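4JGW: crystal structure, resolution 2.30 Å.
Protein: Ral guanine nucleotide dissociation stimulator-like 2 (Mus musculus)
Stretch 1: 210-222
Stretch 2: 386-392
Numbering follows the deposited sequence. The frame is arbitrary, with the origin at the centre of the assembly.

Stretch 1 210-222: LTLLDAELFLNLI
Stretch 2 386-392: GVVPYLG

A helix packs here against an extended segment from far along the same chain, and apolar packing, with one CH-pi contact, joins them: no hydrogen bond crosses the interface, which buries 338 Å² counting both sides. Residues 210-219 continue a helix that begins earlier, with phi/psi near -65/-40 and i to i+4 bonds such as Ala215 N to Thr211 O (2.7 Å) and Leu219 N to Ala215 O (2.8 Å). After Asn220 (-84/-1) the chain opens, and Leu221 takes -69/127. The second stretch is irregular but extended from Val387 (-157/145) through Val388 (-135/110) and Pro389 (-78/156) to Tyr390 (-74/115), before Leu391 bends to -68/-30. It passes obliquely over the helix, yet the partners still follow in rising order: Thr211, Asp214 and Ala215 meet Val388, Phe218 meets Val387, Val388 and Pro389, and Leu221 meets Leu391. The register is set by Ala215 and Val388, whose CA atoms lie 6.0 Å apart.

Val388 is the principal bump. With chi1 at -177° (t), its two methyls both press on the helix. CG2 lies 3.9 Å from Ala215 CA and 4.1 Å from Ala215 CB, and also 4.1 Å from Thr211 CG2; CG1 sits 3.9 Å from Asp214 CB and 4.3 Å from Phe218 CB. Ala215 forms the floor of the hollow: its lone methyl rises little above the helix backbone, so the valine can come close to it. Thr211 (chi1 -51°, m) offers its methyl to this pocket, while its OG1 is hydrogen-bonded elsewhere in the structure. Asp214 (chi1 -70°, m) likewise contributes aliphatic carbon, its OD2 being satisfied elsewhere.

One turn on, Phe218 points toward the second stretch with chi1 177° (t) and chi2 60°. Its flat ring receives Pro389 on one face: Pro389 CD stands 3.7 Å from the centroid of the Phe218 ring, 15° off the normal, in a CH-pi contact, and is 3.6 Å from Phe218 CZ. Proline suits the site because the CD beside its nitrogen carries somewhat polarised hydrogens, and its compact ring, puckered C-gamma endo, can lie close to an aromatic surface. Val387 turns its side chain away (chi1 70°, p) and approaches chiefly through its backbone, Val387 O being 4.3 Å from Phe218 CD2.

Beyond the helix, Leu221 (chi1 -179°, t; chi2 76°, p) and Leu391 (chi1 -170°, t; chi2 56°, p) point toward one another's stretches. Their branched ends meet with Leu221 CD2 3.8 Å from Leu391 CD1, extending the buried apolar seam.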

ATOM      1  N   LEU A 210      15.904   9.571  -7.017  1.00 29.80           N
ATOM      2  CA  LEU A 210      15.371   8.247  -6.707  1.00 29.88           C
ATOM      3  C   LEU A 210      14.059   8.367  -5.929  1.00 29.85           C
ATOM      4  O   LEU A 210      13.123   7.605  -6.162  1.00 29.71           O
ATOM      5  CB  LEU A 210      16.388   7.411  -5.916  1.00 29.78           C
ATOM      6  CG  LEU A 210      17.660   6.911  -6.614  1.00 29.81           C
ATOM      7  CD1 LEU A 210      18.526   6.146  -5.631  1.00 29.66           C
ATOM      8  CD2 LEU A 210      17.345   6.040  -7.826  1.00 30.22           C
ATOM      9  N   THR A 211      14.001   9.343  -5.023  1.00 30.00           N
ATOM     10  CA  THR A 211      12.815   9.591  -4.204  1.00 30.27           C
ATOM     11  C   THR A 211      11.633  10.110  -5.029  1.00 30.57           C
ATOM     12  O   THR A 211      10.490   9.727  -4.780  1.00 30.65           O
ATOM     13  CB  THR A 211      13.128  10.541  -3.027  1.00 30.16           C
ATOM     14  OG1 THR A 211      14.273  10.054  -2.318  1.00 29.78           O
ATOM     15  CG2 THR A 211      11.954  10.620  -2.061  1.00 30.16           C
ATOM     16  N   LEU A 212      11.915  10.959  -6.017  1.00 30.77           N
ATOM     17  CA  LEU A 212      10.883  11.453  -6.932  1.00 31.04           C
ATOM     18  C   LEU A 212      10.175  10.306  -7.655  1.00 31.04           C
ATOM     19  O   LEU A 212       8.950  10.297  -7.760  1.00 31.11           O
ATOM     20  CB  LEU A 212      11.479  12.430  -7.951  1.00 31.15           C
ATOM     21  CG  LEU A 212      10.511  13.265  -8.796  1.00 31.72           C
ATOM     22  CD1 LEU A 212       9.893  14.398  -7.981  1.00 32.03           C
ATOM     23  CD2 LEU A 212      11.221  13.821 -10.017  1.00 32.38           C
ATOM     24  N   LEU A 213      10.955   9.345  -8.144  1.00 31.10           N
ATOM     25  CA  LEU A 213      10.408   8.174  -8.826  1.00 31.13           C
ATOM     26  C   LEU A 213       9.661   7.253  -7.858  1.00 31.13           C
ATOM     27  O   LEU A 213       8.566   6.778  -8.172  1.00 31.10           O
ATOM     28  CB  LEU A 213      11.514   7.404  -9.557  1.00 31.20           C
ATOM     29  CG  LEU A 213      12.208   8.074 -10.750  1.00 31.33           C
ATOM     30  CD1 LEU A 213      13.532   7.388 -11.046  1.00 31.43           C
ATOM     31  CD2 LEU A 213      11.321   8.092 -11.993  1.00 31.11           C
ATOM     32  N   ASP A 214      10.253   7.015  -6.687  1.00 31.06           N
ATOM     33  CA  ASP A 214       9.640   6.184  -5.650  1.00 31.21           C
ATOM     34  C   ASP A 214       8.347   6.789  -5.106  1.00 31.33           C
ATOM     35  O   ASP A 214       7.370   6.066  -4.883  1.00 31.22           O
ATOM     36  CB  ASP A 214      10.614   5.941  -4.492  1.00 31.07           C
ATOM     37  CG  ASP A 214      11.770   5.035  -4.871  1.00 30.89           C
ATOM     38  OD1 ASP A 214      11.598   4.147  -5.736  1.00 30.72           O
ATOM     39  OD2 ASP A 214      12.860   5.211  -4.290  1.00 30.83           O
ATOM     40  N   ALA A 215       8.351   8.107  -4.897  1.00 31.55           N
ATOM     41  CA  ALA A 215       7.207   8.816  -4.319  1.00 31.91           C
ATOM     42  C   ALA A 215       5.964   8.744  -5.198  1.00 32.12           C
ATOM     43  O   ALA A 215       4.882   8.416  -4.708  1.00 32.18           O
ATOM     44  CB  ALA A 215       7.561  10.273  -4.010  1.00 31.83           C
ATOM     45  N   GLU A 216       6.117   9.039  -6.490  1.00 32.46           N
ATOM     46  CA  GLU A 216       4.973   9.041  -7.404  1.00 32.91           C
ATOM     47  C   GLU A 216       4.370   7.648  -7.593  1.00 32.88           C
ATOM     48  O   GLU A 216       3.157   7.516  -7.760  1.00 32.86           O
ATOM     49  CB  GLU A 216       5.288   9.729  -8.746  1.00 33.15           C
ATOM     50  CG  GLU A 216       6.298   9.029  -9.646  1.00 34.22           C
ATOM     51  CD  GLU A 216       6.444   9.693 -11.017  1.00 36.04           C
ATOM     52  OE1 GLU A 216       5.685  10.643 -11.321  1.00 36.51           O
ATOM     53  OE2 GLU A 216       7.323   9.258 -11.795  1.00 36.13           O
ATOM     54  N   LEU A 217       5.218   6.620  -7.543  1.00 32.83           N
ATOM     55  CA  LEU A 217       4.752   5.233  -7.555  1.00 32.79           C
ATOM     56  C   LEU A 217       4.001   4.887  -6.269  1.00 32.57           C
ATOM     57  O   LEU A 217       2.973   4.208  -6.308  1.00 32.48           O
ATOM     58  CB  LEU A 217       5.914   4.258  -7.767  1.00 32.77           C
ATOM     59  CG  LEU A 217       6.517   4.188  -9.174  1.00 33.29           C
ATOM     60  CD1 LEU A 217       7.839   3.460  -9.133  1.00 33.01           C
ATOM     61  CD2 LEU A 217       5.571   3.526 -10.174  1.00 33.27           C
ATOM     62  N   PHE A 218       4.513   5.362  -5.137  1.00 32.45           N
ATOM     63  CA  PHE A 218       3.864   5.126  -3.852  1.00 32.37           C
ATOM     64  C   PHE A 218       2.531   5.871  -3.751  1.00 32.50           C
ATOM     65  O   PHE A 218       1.594   5.385  -3.115  1.00 32.48           O
ATOM     66  CB  PHE A 218       4.791   5.487  -2.684  1.00 32.25           C
ATOM     67  CG  PHE A 218       4.149   5.326  -1.329  1.00 32.14           C
ATOM     68  CD1 PHE A 218       3.667   4.087  -0.910  1.00 31.83           C
ATOM     69  CD2 PHE A 218       4.023   6.417  -0.475  1.00 31.74           C
ATOM     70  CE1 PHE A 218       3.068   3.941   0.335  1.00 32.14           C
ATOM     71  CE2 PHE A 218       3.429   6.278   0.774  1.00 31.54           C
ATOM     72  CZ  PHE A 218       2.948   5.039   1.179  1.00 31.77           C
ATOM     73  N   LEU A 219       2.451   7.039  -4.388  1.00 32.61           N
ATOM     74  CA  LEU A 219       1.204   7.805  -4.448  1.00 32.80           C
ATOM     75  C   LEU A 219       0.175   7.169  -5.378  1.00 32.88           C
ATOM     76  O   LEU A 219      -1.031   7.294  -5.150  1.00 33.05           O
ATOM     77  CB  LEU A 219       1.462   9.256  -4.870  1.00 32.71           C
ATOM     78  CG  LEU A 219       2.082  10.186  -3.827  1.00 32.76           C
ATOM     79  CD1 LEU A 219       2.282  11.587  -4.401  1.00 32.99           C
ATOM     80  CD2 LEU A 219       1.220  10.237  -2.576  1.00 32.26           C
ATOM     81  N   ASN A 220       0.657   6.495  -6.420  1.00 32.89           N
ATOM     82  CA  ASN A 220      -0.209   5.784  -7.362  1.00 32.85           C
ATOM     83  C   ASN A 220      -0.586   4.378  -6.881  1.00 32.74           C
ATOM     84  O   ASN A 220      -1.332   3.662  -7.553  1.00 32.81           O
ATOM     85  CB  ASN A 220       0.441   5.719  -8.750  1.00 32.93           C
ATOM     86  CG  ASN A 220       0.465   7.068  -9.456  1.00 33.39           C
ATOM     87  OD1 ASN A 220      -0.532   7.789  -9.487  1.00 34.38           O
ATOM     88  ND2 ASN A 220       1.609   7.407 -10.042  1.00 34.00           N
ATOM     89  N   LEU A 221      -0.067   3.989  -5.719  1.00 32.65           N
ATOM     90  CA  LEU A 221      -0.348   2.677  -5.143  1.00 32.51           C
ATOM     91  C   LEU A 221      -1.801   2.559  -4.691  1.00 32.49           C
ATOM     92  O   LEU A 221      -2.307   3.402  -3.949  1.00 32.22           O
ATOM     93  CB  LEU A 221       0.592   2.381  -3.969  1.00 32.43           C
ATOM     94  CG  LEU A 221       0.450   1.028  -3.258  1.00 32.49           C
ATOM     95  CD1 LEU A 221       1.062  -0.101  -4.084  1.00 32.46           C
ATOM     96  CD2 LEU A 221       1.085   1.074  -1.886  1.00 32.21           C
ATOM     97  N   ILE A 222      -2.463   1.510  -5.167  1.00 32.67           N
ATOM     98  CA  ILE A 222      -3.785   1.142  -4.684  1.00 32.92           C
ATOM     99  C   ILE A 222      -3.584   0.145  -3.538  1.00 33.03           C
ATOM    100  O   ILE A 222      -3.189  -0.996  -3.775  1.00 33.02           O
ATOM    101  CB  ILE A 222      -4.661   0.556  -5.816  1.00 32.95           C
ATOM    102  CG1 ILE A 222      -4.755   1.558  -6.978  1.00 33.13           C
ATOM    103  CG2 ILE A 222      -6.053   0.195  -5.286  1.00 32.90           C
ATOM    104  CD1 ILE A 222      -5.337   0.992  -8.264  1.00 33.69           C
ATOM    105  N   GLY A 386       8.179  14.772   3.698  1.00 32.42           N
ATOM    106  CA  GLY A 386       7.844  13.609   2.878  1.00 32.25           C
ATOM    107  C   GLY A 386       8.331  12.289   3.448  1.00 32.09           C
ATOM    108  O   GLY A 386       9.167  12.264   4.352  1.00 32.17           O
ATOM    109  N   VAL A 387       7.799  11.190   2.913  1.00 31.98           N
ATOM    110  CA  VAL A 387       8.206   9.834   3.304  1.00 31.74           C
ATOM    111  C   VAL A 387       7.878   8.824   2.198  1.00 31.62           C
ATOM    112  O   VAL A 387       6.880   8.969   1.492  1.00 31.67           O
ATOM    113  CB  VAL A 387       7.573   9.400   4.669  1.00 31.70           C
ATOM    114  CG1 VAL A 387       6.064   9.170   4.542  1.00 31.77           C
ATOM    115  CG2 VAL A 387       8.269   8.165   5.234  1.00 31.43           C
ATOM    116  N   VAL A 388       8.743   7.824   2.034  1.00 31.50           N
ATOM    117  CA  VAL A 388       8.462   6.677   1.169  1.00 31.21           C
ATOM    118  C   VAL A 388       8.866   5.402   1.909  1.00 31.24           C
ATOM    119  O   VAL A 388      10.056   5.154   2.115  1.00 31.25           O
ATOM    120  CB  VAL A 388       9.208   6.734  -0.196  1.00 31.25           C
ATOM    121  CG1 VAL A 388       8.802   5.553  -1.074  1.00 30.84           C
ATOM    122  CG2 VAL A 388       8.944   8.040  -0.925  1.00 30.78           C
ATOM    123  N   PRO A 389       7.876   4.592   2.322  1.00 31.24           N
ATOM    124  CA  PRO A 389       8.201   3.356   3.022  1.00 31.31           C
ATOM    125  C   PRO A 389       8.669   2.262   2.068  1.00 31.21           C
ATOM    126  O   PRO A 389       8.350   2.296   0.874  1.00 31.16           O
ATOM    127  CB  PRO A 389       6.866   2.957   3.653  1.00 31.30           C
ATOM    128  CG  PRO A 389       5.848   3.505   2.739  1.00 31.31           C
ATOM    129  CD  PRO A 389       6.422   4.772   2.171  1.00 31.20           C
ATOM    130  N   TYR A 390       9.433   1.312   2.597  1.00 31.25           N
ATOM    131  CA  TYR A 390       9.703   0.070   1.891  1.00 31.47           C
ATOM    132  C   TYR A 390       8.432  -0.770   1.964  1.00 31.40           C
ATOM    133  O   TYR A 390       8.001  -1.174   3.046  1.00 31.46           O
ATOM    134  CB  TYR A 390      10.902  -0.667   2.505  1.00 31.58           C
ATOM    135  CG  TYR A 390      11.084  -2.088   2.001  1.00 32.26           C
ATOM    136  CD1 TYR A 390      11.196  -2.359   0.637  1.00 32.87           C
ATOM    137  CD2 TYR A 390      11.146  -3.159   2.893  1.00 32.79           C
ATOM    138  CE1 TYR A 390      11.355  -3.662   0.172  1.00 33.66           C
ATOM    139  CE2 TYR A 390      11.310  -4.464   2.438  1.00 33.06           C
ATOM    140  CZ  TYR A 390      11.415  -4.706   1.077  1.00 33.72           C
ATOM    141  OH  TYR A 390      11.583  -5.994   0.618  1.00 34.86           O
ATOM    142  N   LEU A 391       7.829  -1.003   0.802  1.00 31.48           N
ATOM    143  CA  LEU A 391       6.525  -1.656   0.712  1.00 31.58           C
ATOM    144  C   LEU A 391       6.555  -3.129   1.132  1.00 31.74           C
ATOM    145  O   LEU A 391       5.561  -3.653   1.640  1.00 31.53           O
ATOM    146  CB  LEU A 391       5.950  -1.503  -0.701  1.00 31.49           C
ATOM    147  CG  LEU A 391       4.492  -1.905  -0.959  1.00 31.38           C
ATOM    148  CD1 LEU A 391       3.522  -1.174  -0.030  1.00 31.09           C
ATOM    149  CD2 LEU A 391       4.132  -1.655  -2.411  1.00 31.23           C
ATOM    150  N   GLY A 392       7.701  -3.777   0.930  1.00 32.01           N
ATOM    151  CA  GLY A 392       7.875  -5.203   1.228  1.00 32.30           C
ATOM    152  C   GLY A 392       7.455  -5.631   2.623  1.00 32.48           C
ATOM    153  O   GLY A 392       6.950  -6.738   2.808  1.00 32.45           O
TER